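Local coordinates for phosphonopyruvate hydrolase (Variovorax sp., PDB 2HJP), which hydrolyses phosphonopyruvate to pyruvate and phosphate, cleaving its phosphorus-carbon bond with the help of a divalent metal ion, at residues Leu78-Asp83 / Pro97-Ala102. Numbering follows the deposited sequence.
Sequences LIADID and PQYEAA. With MG (magnesium ion), chain C; PPR (phosphonopyruvate), chain G.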
loop_
_atom_site.group_PDB
_atom_site.type_symbol
_atom_site.label_atom_id
_atom_site.label_comp_id
_atom_site.label_asym_id
_atom_site.label_seq_id
_atom_site.Cartn_x
_atom_site.Cartn_y
_atom_site.Cartn_z
ATOM N N LEU A 78 21.700 2.014 -1.039
ATOM C CA LEU A 78 20.830 0.908 -0.645
ATOM C C LEU A 78 20.947 -0.116 -1.779
ATOM O O LEU A 78 20.770 0.239 -2.964
ATOM C CB LEU A 78 19.357 1.391 -0.572
ATOM C CG LEU A 78 18.328 0.260 -0.495
ATOM C CD1 LEU A 78 18.604 -0.603 0.740
ATOM C CD2 LEU A 78 16.873 0.911 -0.450
ATOM N N ILE A 79 21.253 -1.354 -1.410
ATOM C CA ILE A 79 21.349 -2.465 -2.319
ATOM C C ILE A 79 20.064 -3.235 -2.005
ATOM O O ILE A 79 19.911 -3.750 -0.875
ATOM C CB ILE A 79 22.541 -3.344 -1.957
ATOM C CG1 ILE A 79 23.836 -2.532 -2.000
ATOM C CG2 ILE A 79 22.555 -4.584 -2.877
ATOM C CD1 ILE A 79 24.086 -1.658 -0.778
ATOM N N ALA A 80 19.140 -3.306 -2.969
ATOM C CA ALA A 80 17.889 -4.031 -2.749
ATOM C C ALA A 80 17.900 -5.481 -3.261
ATOM O O ALA A 80 18.345 -5.747 -4.388
ATOM C CB ALA A 80 16.726 -3.247 -3.422
ATOM N N ASP A 81 17.376 -6.399 -2.435
ATOM C CA ASP A 81 17.229 -7.805 -2.776
ATOM C C ASP A 81 15.916 -7.994 -3.607
ATOM O O ASP A 81 14.829 -7.761 -3.091
ATOM C CB ASP A 81 17.120 -8.603 -1.467
ATOM C CG ASP A 81 17.000 -10.101 -1.674
ATOM O OD1 ASP A 81 16.943 -10.596 -2.827
ATOM O OD2 ASP A 81 16.955 -10.797 -0.626
ATOM N N ILE A 82 15.999 -8.386 -4.881
ATOM C CA ILE A 82 14.749 -8.596 -5.636
ATOM C C ILE A 82 14.514 -10.066 -5.944
ATOM O O ILE A 82 13.857 -10.435 -6.935
ATOM C CB ILE A 82 14.685 -7.708 -6.934
ATOM C CG1 ILE A 82 15.831 -8.048 -7.884
ATOM C CG2 ILE A 82 14.773 -6.234 -6.506
ATOM C CD1 ILE A 82 15.679 -7.494 -9.297
ATOM N N ASP A 83 15.050 -10.912 -5.071
ATOM C CA ASP A 83 14.878 -12.362 -5.170
ATOM C C ASP A 83 15.165 -12.856 -6.581
ATOM O O ASP A 83 16.303 -12.683 -7.036
ATOM C CB ASP A 83 13.457 -12.758 -4.739
ATOM C CG ASP A 83 13.227 -12.643 -3.182
ATOM O OD1 ASP A 83 12.156 -13.158 -2.736
ATOM O OD2 ASP A 83 14.050 -12.038 -2.400
ATOM N N PRO A 97 12.921 -0.523 -12.933
ATOM C CA PRO A 97 12.745 0.925 -12.905
ATOM C C PRO A 97 11.979 1.333 -11.606
ATOM O O PRO A 97 12.167 2.425 -11.115
ATOM C CB PRO A 97 11.929 1.221 -14.201
ATOM C CG PRO A 97 12.228 0.041 -15.091
ATOM C CD PRO A 97 12.352 -1.140 -14.135
ATOM N N GLN A 98 11.124 0.463 -11.072
ATOM C CA GLN A 98 10.447 0.817 -9.810
ATOM C C GLN A 98 11.398 0.860 -8.624
ATOM O O GLN A 98 11.323 1.786 -7.826
ATOM C CB GLN A 98 9.308 -0.130 -9.499
ATOM C CG GLN A 98 8.167 0.060 -10.461
ATOM C CD GLN A 98 7.108 -0.991 -10.244
ATOM O OE1 GLN A 98 7.049 -2.032 -10.955
ATOM N NE2 GLN A 98 6.286 -0.762 -9.256
ATOM N N TYR A 99 12.308 -0.101 -8.556
ATOM C CA TYR A 99 13.328 -0.126 -7.477
ATOM C C TYR A 99 14.281 1.082 -7.636
ATOM O O TYR A 99 14.580 1.786 -6.671
ATOM C CB TYR A 99 14.074 -1.437 -7.493
ATOM C CG TYR A 99 13.357 -2.458 -6.681
ATOM C CD1 TYR A 99 13.570 -2.543 -5.297
ATOM C CD2 TYR A 99 12.371 -3.289 -7.270
ATOM C CE1 TYR A 99 12.790 -3.433 -4.493
ATOM C CE2 TYR A 99 11.596 -4.193 -6.465
ATOM C CZ TYR A 99 11.816 -4.266 -5.084
ATOM O OH TYR A 99 11.148 -5.268 -4.359
ATOM N N GLU A 100 14.687 1.369 -8.876
ATOM C CA GLU A 100 15.529 2.557 -9.137
ATOM C C GLU A 100 14.800 3.833 -8.718
ATOM O O GLU A 100 15.327 4.660 -7.953
ATOM C CB GLU A 100 15.890 2.655 -10.628
ATOM C CG GLU A 100 16.895 3.793 -10.905
ATOM C CD GLU A 100 17.394 3.773 -12.353
ATOM O OE1 GLU A 100 16.807 3.047 -13.178
ATOM O OE2 GLU A 100 18.355 4.491 -12.680
ATOM N N ALA A 101 13.549 3.965 -9.152
ATOM C CA ALA A 101 12.779 5.138 -8.781
ATOM C C ALA A 101 12.564 5.202 -7.267
ATOM O O ALA A 101 12.466 6.328 -6.734
ATOM C CB ALA A 101 11.431 5.156 -9.510
ATOM N N ALA A 102 12.501 4.046 -6.582
ATOM C CA ALA A 102 12.339 4.026 -5.100
ATOM C C ALA A 102 13.627 4.563 -4.385
ATOM O O ALA A 102 13.607 4.902 -3.186
ATOM C CB ALA A 102 12.010 2.577 -4.601
HETATM MG MG MG C . 17.087 -12.785 -0.040
HETATM C C1 PPR G . 18.709 -12.100 2.135
HETATM O O1 PPR G . 19.308 -11.483 3.109
HETATM O "O2'" PPR G . 17.529 -12.046 1.912
HETATM C C2 PPR G . 19.626 -12.901 1.260
HETATM C C3 PPR G . 20.768 -13.561 1.612
HETATM O O2 PPR G . 19.216 -12.952 -0.008
HETATM P P PPR G . 20.289 -15.235 2.257
HETATM O O1P PPR G . 19.638 -15.938 1.034
HETATM O O2P PPR G . 19.311 -14.981 3.435
HETATM O O3P PPR G . 21.552 -15.872 2.604
HETATM O O HOH W 1 17.119 -13.279 -2.102
HETATM O O HOH W 2 14.964 -12.867 0.062
HETATM O O HOH W 3 16.968 -14.805 0.522
#
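Y99 on helix 89-102 lays its ring against A80, on strand 78-81, and I82, just beyond the strand's end, joining the first two elements of a beta-alpha-beta unit (strand 78-81, helix 89-102, strand 106-110) in the eight-stranded TIM-type barrel. The contact is wholly apolar across the two segments, and the three residues that touch are buried. Its clearest element is a CH-pi interaction: the I82 CG2 methyl stands 3.7 Å from the centroid of the Y99 ring, only 7° off the ring normal, so the methyl sits over the middle of one face. I82 presents this branch because CG2 lies anti to the carbonyl carbon, while CG1 sits between the backbone N and that carbon (chi1 61°). A80 approaches the same ring obliquely, its CB 3.7 Å from Y99 CD1. I107 and M67 also pack on Y99, placing the ring between the sheet and helix 60-71. The phenol OH, at the end of this buried ring, is hydrogen-bonded to H63 ND1. Replacing Y99 by an alanine would remove the ring, and the I82 methyl would probably lose its aromatic platform and H63 ND1 its hydroxyl partner.

Polar interactions occupy the other side of the strand end, where D81 points away from the helix and its carboxylate binds the magnesium. That carboxylate divides its work: OD2 coordinates magnesium and is also hydrogen-bonded to G43 N, whereas OD1 accepts from D83 N at 3.0 Å in an Asx turn, the donor lying 38° out of the carboxylate plane. This second-shell bond probably helps fix the carboxylate's rotation. Phosphonopyruvate chelates the metal through O2 and O2', and three waters complete six-fold coordination. Of these, water 2 binds the magnesium at 2.1 Å and donates to D83 OD2 at 2.8 Å.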